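Tungsten formylmethanofuran dehydrogenase subunit E (Syntrophus aciditrophicus, PDB 3D00) is of unproven function but binds zinc through a C-terminal treble-clef finger and belongs to a family implicated in microbial methanogenesis. Local coordinates at residues C166-E171 with G178-S183; D51-T56 with T78-G83; P28-G33 with R57-D62; M82-V87 with G97-L102. All coordinates share one frame; numbering follows the deposited sequence.

Following the chain from the N terminus, contact 3 is the first to open: it ties the start of helix 28-42 to the start of helix 60-67. Contact 2 opens inside that loop, on strand 50-54, and closes beyond it on 78-83, so contacts 3 and 2 cross. Contact 4 begins on Met82 and Gly83, where contact 2 ends, and closes the hairpin of strands 86-91 and 96-102. These three touch one another and join the central mixed sheet to its helices. Contact 1 comes last, in series, closing a short loop round zinc in the C-terminal finger; its centre lies about 29 to 37 Å from the centres of the others.

Contact 1 (C166-E171 with G178-S183); sequences CPQCRE and GELCLS. With ZN (zinc ion), chain B.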
loop_
_atom_site.group_PDB
_atom_site.type_symbol
_atom_site.label_atom_id
_atom_site.label_comp_id
_atom_site.label_asym_id
_atom_site.label_seq_id
_atom_site.Cartn_x
_atom_site.Cartn_y
_atom_site.Cartn_z
ATOM N N CYS A 166 -17.099 -0.953 19.834
ATOM C CA CYS A 166 -16.829 0.381 20.374
ATOM C C CYS A 166 -18.133 0.990 20.821
ATOM O O CYS A 166 -19.060 1.068 20.034
ATOM C CB CYS A 166 -16.178 1.271 19.339
ATOM S SG CYS A 166 -15.849 2.919 19.977
ATOM N N PRO A 167 -18.211 1.415 22.096
ATOM C CA PRO A 167 -19.468 1.973 22.584
ATOM C C PRO A 167 -19.852 3.270 21.925
ATOM O O PRO A 167 -21.018 3.625 21.923
ATOM C CB PRO A 167 -19.195 2.234 24.061
ATOM C CG PRO A 167 -17.730 2.223 24.213
ATOM C CD PRO A 167 -17.168 1.383 23.148
ATOM N N GLN A 168 -18.866 4.002 21.418
ATOM C CA GLN A 168 -19.128 5.309 20.883
ATOM C C GLN A 168 -19.615 5.261 19.435
ATOM O O GLN A 168 -20.612 5.921 19.098
ATOM C CB GLN A 168 -17.896 6.202 21.030
ATOM C CG GLN A 168 -18.219 7.644 20.805
ATOM C CD GLN A 168 -17.012 8.497 20.703
ATOM O OE1 GLN A 168 -16.134 8.487 21.578
ATOM N NE2 GLN A 168 -16.941 9.250 19.615
ATOM N N CYS A 169 -18.950 4.476 18.582
ATOM C CA CYS A 169 -19.349 4.403 17.171
ATOM C C CYS A 169 -20.025 3.104 16.788
ATOM O O CYS A 169 -20.544 3.000 15.677
ATOM C CB CYS A 169 -18.146 4.629 16.255
ATOM S SG CYS A 169 -17.003 3.244 16.183
ATOM N N ARG A 170 -20.010 2.139 17.708
ATOM C CA ARG A 170 -20.592 0.809 17.527
ATOM C C ARG A 170 -20.090 0.125 16.287
ATOM O O ARG A 170 -20.871 -0.455 15.513
ATOM C CB ARG A 170 -22.118 0.862 17.567
ATOM C CG ARG A 170 -22.661 1.377 18.892
ATOM C CD ARG A 170 -24.207 1.297 18.951
ATOM N NE ARG A 170 -24.801 0.080 18.366
ATOM C CZ ARG A 170 -24.938 -1.094 18.988
ATOM N NH1 ARG A 170 -24.523 -1.260 20.241
ATOM N NH2 ARG A 170 -25.481 -2.116 18.339
ATOM N N GLU A 171 -18.772 0.167 16.118
ATOM C CA GLU A 171 -18.089 -0.653 15.148
ATOM C C GLU A 171 -17.181 -1.653 15.860
ATOM O O GLU A 171 -16.748 -1.420 16.983
ATOM C CB GLU A 171 -17.321 0.235 14.164
ATOM C CG GLU A 171 -18.244 0.813 13.070
ATOM C CD GLU A 171 -17.588 1.846 12.200
ATOM O OE1 GLU A 171 -16.546 1.511 11.579
ATOM O OE2 GLU A 171 -18.113 2.988 12.135
ATOM N N GLY A 178 -8.067 -0.453 23.356
ATOM C CA GLY A 178 -8.669 0.324 24.435
ATOM C C GLY A 178 -10.176 0.223 24.574
ATOM O O GLY A 178 -10.806 -0.625 23.977
ATOM N N GLU A 179 -10.735 1.119 25.388
ATOM C CA GLU A 179 -12.154 1.134 25.727
ATOM C C GLU A 179 -12.973 1.816 24.646
ATOM O O GLU A 179 -14.205 1.755 24.657
ATOM C CB GLU A 179 -12.404 1.875 27.036
ATOM C CG GLU A 179 -11.359 1.707 28.118
ATOM C CD GLU A 179 -11.603 2.692 29.245
ATOM O OE1 GLU A 179 -12.700 2.630 29.854
ATOM O OE2 GLU A 179 -10.718 3.545 29.488
ATOM N N LEU A 180 -12.292 2.536 23.766
ATOM C CA LEU A 180 -12.867 2.937 22.505
ATOM C C LEU A 180 -11.906 2.487 21.438
ATOM O O LEU A 180 -10.779 2.071 21.704
ATOM C CB LEU A 180 -13.056 4.452 22.407
ATOM C CG LEU A 180 -13.827 5.212 23.469
ATOM C CD1 LEU A 180 -13.429 6.669 23.404
ATOM C CD2 LEU A 180 -15.343 5.048 23.315
ATOM N N CYS A 181 -12.366 2.543 20.210
ATOM C CA CYS A 181 -11.509 2.267 19.098
ATOM C C CYS A 181 -10.632 3.479 18.868
ATOM O O CYS A 181 -10.869 4.585 19.401
ATOM C CB CYS A 181 -12.311 1.958 17.848
ATOM S SG CYS A 181 -13.092 3.392 17.179
ATOM N N LEU A 182 -9.601 3.241 18.073
ATOM C CA LEU A 182 -8.547 4.219 17.857
ATOM C C LEU A 182 -9.095 5.431 17.124
ATOM O O LEU A 182 -8.588 6.521 17.278
ATOM C CB LEU A 182 -7.381 3.585 17.114
ATOM C CG LEU A 182 -6.486 2.611 17.917
ATOM C CD1 LEU A 182 -5.444 1.902 17.050
ATOM C CD2 LEU A 182 -5.787 3.318 19.122
ATOM N N SER A 183 -10.163 5.252 16.347
ATOM C CA SER A 183 -10.794 6.384 15.690
ATOM C C SER A 183 -11.443 7.275 16.740
ATOM O O SER A 183 -11.174 8.480 16.806
ATOM C CB SER A 183 -11.813 5.932 14.630
ATOM O OG SER A 183 -12.392 7.053 13.989
HETATM ZN ZN ZN B . -15.323 3.901 17.875
#
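Cys166 SG and Cys181 SG converge on one zinc ion from the two segments, each 2.4 Å from it and 4.0 Å from the other. Cys166 SG stands anti to its backbone N (chi1 180°). It is gripped from other sides as well: Cys181 N donates a nearly straight N-H...S bond to it (167°), and Gln168 N adds a weak one. Such bonds would probably spread the negative charge that a cysteine thiolate brings to the metal. Cys169 and Cys181 both carry SG in the crowded position between backbone N and carbonyl carbon, and from there each reaches the zinc, Cys169 SG at 2.5 Å. Cys184, farther along the chain, completes the four-sulphur site of this treble-clef finger. The first pair of cysteines comes from the knuckle between strands 163-165 and 172-174, the second from the start of helix 182-187, where Cys181 is the N-cap and its SG accepts a bond from a backbone N of the helix. Beside the metal, Leu180 lays its isobutyl group over the knuckle. Its CD2 meets Pro167 CG at 3.8 Å, the two side chains crossing at about a right angle, and lies 3.6 Å from Gln168 CB. The pyrrolidine ring also turns Pro167 CD to Glu179 O, 3.3 Å away. Gln168, extended beyond CG, passes Leu180 obliquely and brings its OE1 within 3.7 Å of Leu180 CD1.

Contact 2 (D51-T56 with T78-G83); sequences DAICET and TVLPMG
Ala52 O is held by two donors: Thr78 N, 3.1 Å away and tilted 27° from the carbonyl plane, and a water at 2.8 Å that also bonds Thr78 OG1. The parallel pairing continues as Cys54 N donates to Thr78 O and Leu80 N to Cys54 O. On one face, beta-branched Ile53 and Thr78 lie side by side, and Ile53 CG2 meets Leu80 CD1 at 3.8 Å; on the other, slender Cys54 packs its CB on Val79 CG2. Pro81, without an N-H, centres an inverse gamma turn that ends the regular register. The chain then folds back so that Met82 N reaches Glu55 O at 3.0 Å, from 50° above the carbonyl plane. Met82, a selenomethionine, bends at chi3 (-61°), bringing CE to 3.7 Å from Glu55 CB. The carboxylate of Glu55 is held elsewhere, by Arg99 and by Tyr190 of the second subunit. These strands are joined by a beta-alpha-beta crossover through helix 60-67, whose Val64 packs on Ala52 and Cys54 and whose Pro61 packs on Val79, while strand 86-91 borders strand 50-54 on its other edge.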
loop_
_atom_site.group_PDB
_atom_site.type_symbol
_atom_site.label_atom_id
_atom_site.label_comp_id
_atom_site.label_asym_id
_atom_site.label_seq_id
_atom_site.Cartn_x
_atom_site.Cartn_y
_atom_site.Cartn_z
ATOM N N ASP A 51 9.365 -11.503 2.137
ATOM C CA ASP A 51 8.618 -10.284 2.380
ATOM C C ASP A 51 9.372 -9.041 1.881
ATOM O O ASP A 51 10.522 -9.103 1.528
ATOM C CB ASP A 51 8.243 -10.171 3.876
ATOM C CG ASP A 51 6.999 -11.025 4.260
ATOM O OD1 ASP A 51 6.514 -11.828 3.437
ATOM O OD2 ASP A 51 6.504 -10.868 5.402
ATOM N N ALA A 52 8.718 -7.896 1.850
ATOM C CA ALA A 52 9.374 -6.672 1.353
ATOM C C ALA A 52 9.235 -5.521 2.349
ATOM O O ALA A 52 8.279 -5.469 3.076
ATOM C CB ALA A 52 8.784 -6.309 0.005
ATOM N N ILE A 53 10.209 -4.625 2.385
ATOM C CA ILE A 53 10.135 -3.372 3.142
ATOM C C ILE A 53 10.535 -2.223 2.241
ATOM O O ILE A 53 11.600 -2.287 1.614
ATOM C CB ILE A 53 11.104 -3.344 4.362
ATOM C CG1 ILE A 53 10.572 -4.148 5.528
ATOM C CG2 ILE A 53 11.294 -1.917 4.891
ATOM C CD1 ILE A 53 11.646 -4.881 6.161
ATOM N N CYS A 54 9.678 -1.198 2.125
ATOM C CA CYS A 54 10.057 0.074 1.488
ATOM C C CYS A 54 10.266 1.114 2.550
ATOM O O CYS A 54 9.455 1.198 3.438
ATOM C CB CYS A 54 8.961 0.601 0.583
ATOM S SG CYS A 54 8.778 -0.395 -0.843
ATOM N N GLU A 55 11.329 1.910 2.432
ATOM C CA GLU A 55 11.686 2.896 3.414
ATOM C C GLU A 55 11.218 4.271 3.030
ATOM O O GLU A 55 11.577 5.258 3.660
ATOM C CB GLU A 55 13.186 2.883 3.647
ATOM C CG GLU A 55 13.682 1.491 3.829
ATOM C CD GLU A 55 15.129 1.378 4.197
ATOM O OE1 GLU A 55 15.810 2.368 4.521
ATOM O OE2 GLU A 55 15.571 0.227 4.179
ATOM N N THR A 56 10.420 4.338 1.977
ATOM C CA THR A 56 9.698 5.548 1.623
ATOM C C THR A 56 8.300 5.130 1.172
ATOM O O THR A 56 8.118 4.040 0.662
ATOM C CB THR A 56 10.429 6.377 0.517
ATOM O OG1 THR A 56 9.657 7.534 0.258
ATOM C CG2 THR A 56 10.598 5.609 -0.834
ATOM N N THR A 78 5.692 -4.117 3.978
ATOM C CA THR A 78 5.705 -3.096 5.013
ATOM C C THR A 78 6.334 -1.825 4.426
ATOM O O THR A 78 7.325 -1.877 3.729
ATOM C CB THR A 78 6.499 -3.632 6.262
ATOM O OG1 THR A 78 5.725 -4.666 6.867
ATOM C CG2 THR A 78 6.750 -2.576 7.345
ATOM N N VAL A 79 5.744 -0.681 4.738
ATOM C CA VAL A 79 6.275 0.589 4.371
ATOM C C VAL A 79 6.650 1.313 5.672
ATOM O O VAL A 79 5.817 1.470 6.574
ATOM C CB VAL A 79 5.253 1.386 3.567
ATOM C CG1 VAL A 79 5.764 2.777 3.327
ATOM C CG2 VAL A 79 4.951 0.622 2.202
ATOM N N LEU A 80 7.925 1.613 5.811
ATOM C CA LEU A 80 8.416 2.451 6.900
ATOM C C LEU A 80 8.643 3.795 6.260
ATOM O O LEU A 80 9.530 3.954 5.445
ATOM C CB LEU A 80 9.708 1.881 7.454
ATOM C CG LEU A 80 9.566 0.440 7.957
ATOM C CD1 LEU A 80 10.944 -0.094 8.260
ATOM C CD2 LEU A 80 8.691 0.345 9.220
ATOM N N PRO A 81 7.809 4.791 6.582
ATOM C CA PRO A 81 7.973 6.093 5.945
ATOM C C PRO A 81 9.155 6.901 6.485
ATOM O O PRO A 81 8.980 7.843 7.271
ATOM C CB PRO A 81 6.644 6.768 6.227
ATOM C CG PRO A 81 6.271 6.227 7.560
ATOM C CD PRO A 81 6.668 4.778 7.511
HETATM N N MSE A 82 10.364 6.537 6.071
HETATM C CA MSE A 82 11.572 7.202 6.558
HETATM C C MSE A 82 12.210 8.120 5.522
HETATM O O MSE A 82 13.249 8.676 5.767
HETATM C CB MSE A 82 12.559 6.162 7.048
HETATM C CG MSE A 82 12.007 5.380 8.180
HETATM SE SE MSE A 82 13.212 4.097 8.891
HETATM C CE MSE A 82 13.419 3.052 7.320
ATOM N N GLY A 83 11.577 8.287 4.359
ATOM C CA GLY A 83 12.078 9.180 3.313
ATOM C C GLY A 83 13.325 8.716 2.587
ATOM O O GLY A 83 13.957 9.499 1.891
HETATM O O HOH W 1 7.537 -6.638 5.481
#

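Contact 3 (P28-G33 with R57-D62); sequences PGVLIG and RTCLPD
Leu60 lays CD1 on the bare backbone of Gly33, 3.4 Å from its CA. A side chain on Gly33 would run into that methyl, so glycine suits the place, and the leucine fills the shallow dip that it offers on the helix surface. One turn earlier, Gly29 plays the same part for Cys59, whose CB comes to 3.8 Å from Gly29 C; a CB on this glycine would be jammed against the cysteine. The two glycines, four residues apart, thus form one flat strip along helix 28-42 on which the start of helix 60-67 rests. Cys59 precedes that helix at its N-cap position, with a positive phi (72°), and Asp62 N bonds back to Cys59 O. Cys59 SG, anti to the carbonyl carbon (chi1 -72°), comes to 4.1 Å from Gly29 CA. Val30 borders the strip; it has two conformers, and its CG2 contact with Cys59 CB (3.5 Å in one of them) is therefore less certain. No hydrogen bond links the segments. Asp62 turns its carboxylate elsewhere, to His23 and to Thr71 and Gly73 N of the second subunit. Helix 12-23 covers Leu31 on one side of helix 28-42, helices 111-117 and 129-138 take Pro28 and Ile32, and Phe85, just ahead of strand 86-91, packs against Ile32 and Leu60.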
loop_
_atom_site.group_PDB
_atom_site.type_symbol
_atom_site.label_atom_id
_atom_site.label_comp_id
_atom_site.label_asym_id
_atom_site.label_seq_id
_atom_site.Cartn_x
_atom_site.Cartn_y
_atom_site.Cartn_z
ATOM N N PRO A 28 9.351 8.523 -12.524
ATOM C CA PRO A 28 10.749 8.102 -12.375
ATOM C C PRO A 28 10.996 7.132 -11.230
ATOM O O PRO A 28 11.698 6.166 -11.418
ATOM C CB PRO A 28 11.487 9.423 -12.119
ATOM C CG PRO A 28 10.673 10.440 -12.809
ATOM C CD PRO A 28 9.242 9.978 -12.738
ATOM N N GLY A 29 10.415 7.405 -10.062
ATOM C CA GLY A 29 10.571 6.587 -8.876
ATOM C C GLY A 29 10.147 5.144 -9.033
ATOM O O GLY A 29 10.805 4.234 -8.529
ATOM N N VAL A 30 9.043 4.917 -9.742
ATOM C CA VAL A 30 8.527 3.558 -9.952
ATOM C C VAL A 30 9.323 2.848 -11.040
ATOM O O VAL A 30 9.516 1.666 -10.983
ATOM C CB VAL A 30 7.035 3.566 -10.302
ATOM C CG1 VAL A 30 6.495 2.153 -10.302
ATOM C CG2 VAL A 30 6.303 4.397 -9.301
ATOM N N LEU A 31 9.792 3.597 -12.026
ATOM C CA LEU A 31 10.724 3.073 -13.048
ATOM C C LEU A 31 12.057 2.634 -12.391
ATOM O O LEU A 31 12.504 1.471 -12.526
ATOM C CB LEU A 31 10.949 4.148 -14.152
ATOM C CG LEU A 31 9.766 4.514 -15.050
ATOM C CD1 LEU A 31 10.063 5.704 -15.941
ATOM C CD2 LEU A 31 9.403 3.325 -15.878
ATOM N N ILE A 32 12.673 3.550 -11.642
ATOM C CA ILE A 32 13.900 3.221 -10.947
ATOM C C ILE A 32 13.607 2.045 -10.005
ATOM O O ILE A 32 14.358 1.094 -9.970
ATOM C CB ILE A 32 14.522 4.436 -10.228
ATOM C CG1 ILE A 32 14.941 5.500 -11.256
ATOM C CG2 ILE A 32 15.752 4.001 -9.431
ATOM C CD1 ILE A 32 15.396 6.802 -10.608
ATOM N N GLY A 33 12.491 2.123 -9.289
ATOM C CA GLY A 33 11.988 1.097 -8.410
ATOM C C GLY A 33 11.967 -0.271 -9.021
ATOM O O GLY A 33 12.273 -1.226 -8.333
ATOM N N ARG A 57 7.320 6.011 1.361
ATOM C CA ARG A 57 5.984 5.795 0.841
ATOM C C ARG A 57 5.804 6.230 -0.623
ATOM O O ARG A 57 4.875 5.803 -1.281
ATOM C CB ARG A 57 4.932 6.390 1.773
ATOM C CG ARG A 57 4.886 7.873 1.924
ATOM C CD ARG A 57 3.788 8.217 2.947
ATOM N N THR A 58 6.740 7.004 -1.153
ATOM C CA THR A 58 6.611 7.565 -2.484
ATOM C C THR A 58 7.085 6.590 -3.553
ATOM O O THR A 58 8.241 6.244 -3.591
ATOM C CB THR A 58 7.421 8.867 -2.567
ATOM O OG1 THR A 58 7.169 9.645 -1.379
ATOM C CG2 THR A 58 7.070 9.655 -3.798
ATOM N N CYS A 59 6.179 6.160 -4.430
ATOM C CA CYS A 59 6.501 5.430 -5.659
ATOM C C CYS A 59 6.972 4.007 -5.467
ATOM O O CYS A 59 6.462 3.072 -6.084
ATOM C CB CYS A 59 7.558 6.181 -6.505
ATOM S SG CYS A 59 6.934 7.650 -7.283
ATOM N N LEU A 60 7.990 3.856 -4.652
ATOM C CA LEU A 60 8.639 2.585 -4.484
ATOM C C LEU A 60 7.678 1.489 -4.060
ATOM O O LEU A 60 7.807 0.367 -4.543
ATOM C CB LEU A 60 9.793 2.714 -3.504
ATOM C CG LEU A 60 11.073 1.894 -3.669
ATOM C CD1 LEU A 60 11.408 1.547 -5.073
ATOM C CD2 LEU A 60 12.234 2.639 -3.025
ATOM N N PRO A 61 6.695 1.780 -3.151
ATOM C CA PRO A 61 5.750 0.680 -2.909
ATOM C C PRO A 61 5.057 0.068 -4.133
ATOM O O PRO A 61 4.812 -1.128 -4.132
ATOM C CB PRO A 61 4.725 1.324 -1.994
ATOM C CG PRO A 61 5.484 2.350 -1.235
ATOM C CD PRO A 61 6.401 2.936 -2.257
ATOM N N ASP A 62 4.713 0.878 -5.135
ATOM C CA ASP A 62 4.027 0.368 -6.326
ATOM C C ASP A 62 4.888 -0.499 -7.200
ATOM O O ASP A 62 4.370 -1.372 -7.869
ATOM C CB ASP A 62 3.405 1.500 -7.123
ATOM C CG ASP A 62 2.197 2.104 -6.411
ATOM O OD1 ASP A 62 1.748 1.574 -5.368
ATOM O OD2 ASP A 62 1.668 3.107 -6.919
#

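Contact 4 (M82-V87 with G97-L102); sequences MGLFAV and GVRVFL
Ala86 presses its lone methyl against one face of the Arg99 guanidinium, CB to NH2 3.4 Å, as a small bump under a flat plate. In Arg99, CG is anti to the backbone N (chi1 -176°) and the chain stays extended as far as NE, with the guanidinium at its end against the alanine. At the edge of the guanidinium, near its plane, comes Leu84 CD1, 4.2 Å from Arg99 NH2. The charge of Arg99 is answered outside the two segments, by Glu55 and by Glu171 of the second subunit. An alanine at Arg99 would probably leave both carboxylates without this mate and open a gap over Ala86 and beside Leu84. Ala86 CB also touches Phe101 CB at 3.9 Å, while the phenylalanine ring leads away to pack on Glu171 of the second subunit.

A different set of bumps fills the other face of the pair. Leu102 sets CD1 in plane at the edge of the Phe85 ring, 3.8 Å from Phe85 CD2, and Leu102 CD2 is equally near the same ring carbon. Next to it Val87 CG1 lies 4.3 Å from Val100 CB, two branched side chains suited to a sheet. Met36 and Ala40 of helix 28-42 close over this layer.

Phe85 is the centre of an inverse gamma turn, and Leu102 N is buried with no partner. Backbone bonds hold the valines, Val87 N to Val100 O at 3.0 Å and Val100 N to Val87 O at 2.8 Å, a hydrogen-bonded pair in the antiparallel beta hairpin of strands 86-91 and 96-102.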
loop_
_atom_site.group_PDB
_atom_site.type_symbol
_atom_site.label_atom_id
_atom_site.label_comp_id
_atom_site.label_asym_id
_atom_site.label_seq_id
_atom_site.Cartn_x
_atom_site.Cartn_y
_atom_site.Cartn_z
HETATM N N MSE A 82 10.364 6.537 6.071
HETATM C CA MSE A 82 11.572 7.202 6.558
HETATM C C MSE A 82 12.210 8.120 5.522
HETATM O O MSE A 82 13.249 8.676 5.767
HETATM C CB MSE A 82 12.559 6.162 7.048
HETATM C CG MSE A 82 12.007 5.380 8.180
HETATM SE SE MSE A 82 13.212 4.097 8.891
HETATM C CE MSE A 82 13.419 3.052 7.320
ATOM N N GLY A 83 11.577 8.287 4.359
ATOM C CA GLY A 83 12.078 9.180 3.313
ATOM C C GLY A 83 13.325 8.716 2.587
ATOM O O GLY A 83 13.957 9.499 1.891
ATOM N N LEU A 84 13.655 7.434 2.736
ATOM C CA LEU A 84 14.835 6.836 2.146
ATOM C C LEU A 84 14.391 5.998 0.946
ATOM O O LEU A 84 13.508 5.179 1.042
ATOM C CB LEU A 84 15.581 5.972 3.156
ATOM C CG LEU A 84 16.156 6.730 4.343
ATOM C CD1 LEU A 84 16.719 5.759 5.362
ATOM C CD2 LEU A 84 17.231 7.747 3.906
ATOM N N PHE A 85 15.001 6.261 -0.196
ATOM C CA PHE A 85 14.673 5.570 -1.453
ATOM C C PHE A 85 15.418 4.234 -1.453
ATOM O O PHE A 85 16.457 4.084 -2.069
ATOM C CB PHE A 85 15.024 6.433 -2.678
ATOM C CG PHE A 85 14.191 6.116 -3.885
ATOM C CD1 PHE A 85 12.863 6.493 -3.935
ATOM C CD2 PHE A 85 14.723 5.441 -4.958
ATOM C CE1 PHE A 85 12.070 6.182 -5.030
ATOM C CE2 PHE A 85 13.929 5.125 -6.075
ATOM C CZ PHE A 85 12.616 5.498 -6.100
ATOM N N ALA A 86 14.847 3.284 -0.735
ATOM C CA ALA A 86 15.445 1.974 -0.539
ATOM C C ALA A 86 14.337 0.926 -0.355
ATOM O O ALA A 86 13.246 1.209 0.144
ATOM C CB ALA A 86 16.339 2.010 0.672
ATOM N N VAL A 87 14.612 -0.284 -0.821
ATOM C CA VAL A 87 13.714 -1.412 -0.605
ATOM C C VAL A 87 14.583 -2.572 -0.153
ATOM O O VAL A 87 15.706 -2.692 -0.605
ATOM C CB VAL A 87 12.962 -1.807 -1.943
ATOM C CG1 VAL A 87 13.985 -1.977 -3.119
ATOM C CG2 VAL A 87 12.120 -3.108 -1.757
ATOM N N GLY A 97 18.065 -10.897 4.233
ATOM C CA GLY A 97 17.680 -10.353 2.921
ATOM C C GLY A 97 18.688 -9.404 2.325
ATOM O O GLY A 97 19.836 -9.362 2.731
ATOM N N VAL A 98 18.223 -8.607 1.364
ATOM C CA VAL A 98 19.073 -7.675 0.654
ATOM C C VAL A 98 18.368 -6.352 0.568
ATOM O O VAL A 98 17.195 -6.316 0.323
ATOM C CB VAL A 98 19.454 -8.185 -0.774
ATOM C CG1 VAL A 98 20.190 -9.461 -0.658
ATOM C CG2 VAL A 98 18.245 -8.412 -1.633
ATOM N N ARG A 99 19.124 -5.281 0.794
ATOM C CA ARG A 99 18.627 -3.942 0.671
ATOM C C ARG A 99 19.249 -3.304 -0.540
ATOM O O ARG A 99 20.463 -3.435 -0.763
ATOM C CB ARG A 99 19.026 -3.137 1.878
ATOM C CG ARG A 99 18.480 -1.745 1.898
ATOM C CD ARG A 99 18.978 -1.126 3.205
ATOM N NE ARG A 99 18.426 0.193 3.415
ATOM C CZ ARG A 99 19.050 1.316 3.158
ATOM N NH1 ARG A 99 20.275 1.286 2.694
ATOM N NH2 ARG A 99 18.421 2.468 3.348
ATOM N N VAL A 100 18.414 -2.588 -1.302
ATOM C CA VAL A 100 18.841 -1.907 -2.499
ATOM C C VAL A 100 18.462 -0.456 -2.376
ATOM O O VAL A 100 17.359 -0.119 -1.973
ATOM C CB VAL A 100 18.204 -2.488 -3.799
ATOM C CG1 VAL A 100 18.800 -1.775 -5.011
ATOM C CG2 VAL A 100 18.416 -3.974 -3.884
ATOM N N PHE A 101 19.402 0.391 -2.753
ATOM C CA PHE A 101 19.231 1.795 -2.702
ATOM C C PHE A 101 20.038 2.487 -3.811
ATOM O O PHE A 101 20.847 1.857 -4.509
ATOM C CB PHE A 101 19.635 2.292 -1.299
ATOM C CG PHE A 101 21.073 2.001 -0.897
ATOM C CD1 PHE A 101 21.436 0.769 -0.431
ATOM C CD2 PHE A 101 22.031 2.987 -0.953
ATOM C CE1 PHE A 101 22.739 0.523 -0.027
ATOM C CE2 PHE A 101 23.347 2.754 -0.551
ATOM C CZ PHE A 101 23.691 1.518 -0.089
ATOM N N LEU A 102 19.801 3.783 -3.967
ATOM C CA LEU A 102 20.500 4.582 -4.963
ATOM C C LEU A 102 21.858 5.070 -4.436
ATOM O O LEU A 102 21.984 5.503 -3.294
ATOM C CB LEU A 102 19.636 5.757 -5.425
ATOM C CG LEU A 102 18.739 5.516 -6.648
ATOM C CD1 LEU A 102 18.013 4.234 -6.425
ATOM C CD2 LEU A 102 17.760 6.692 -6.900
#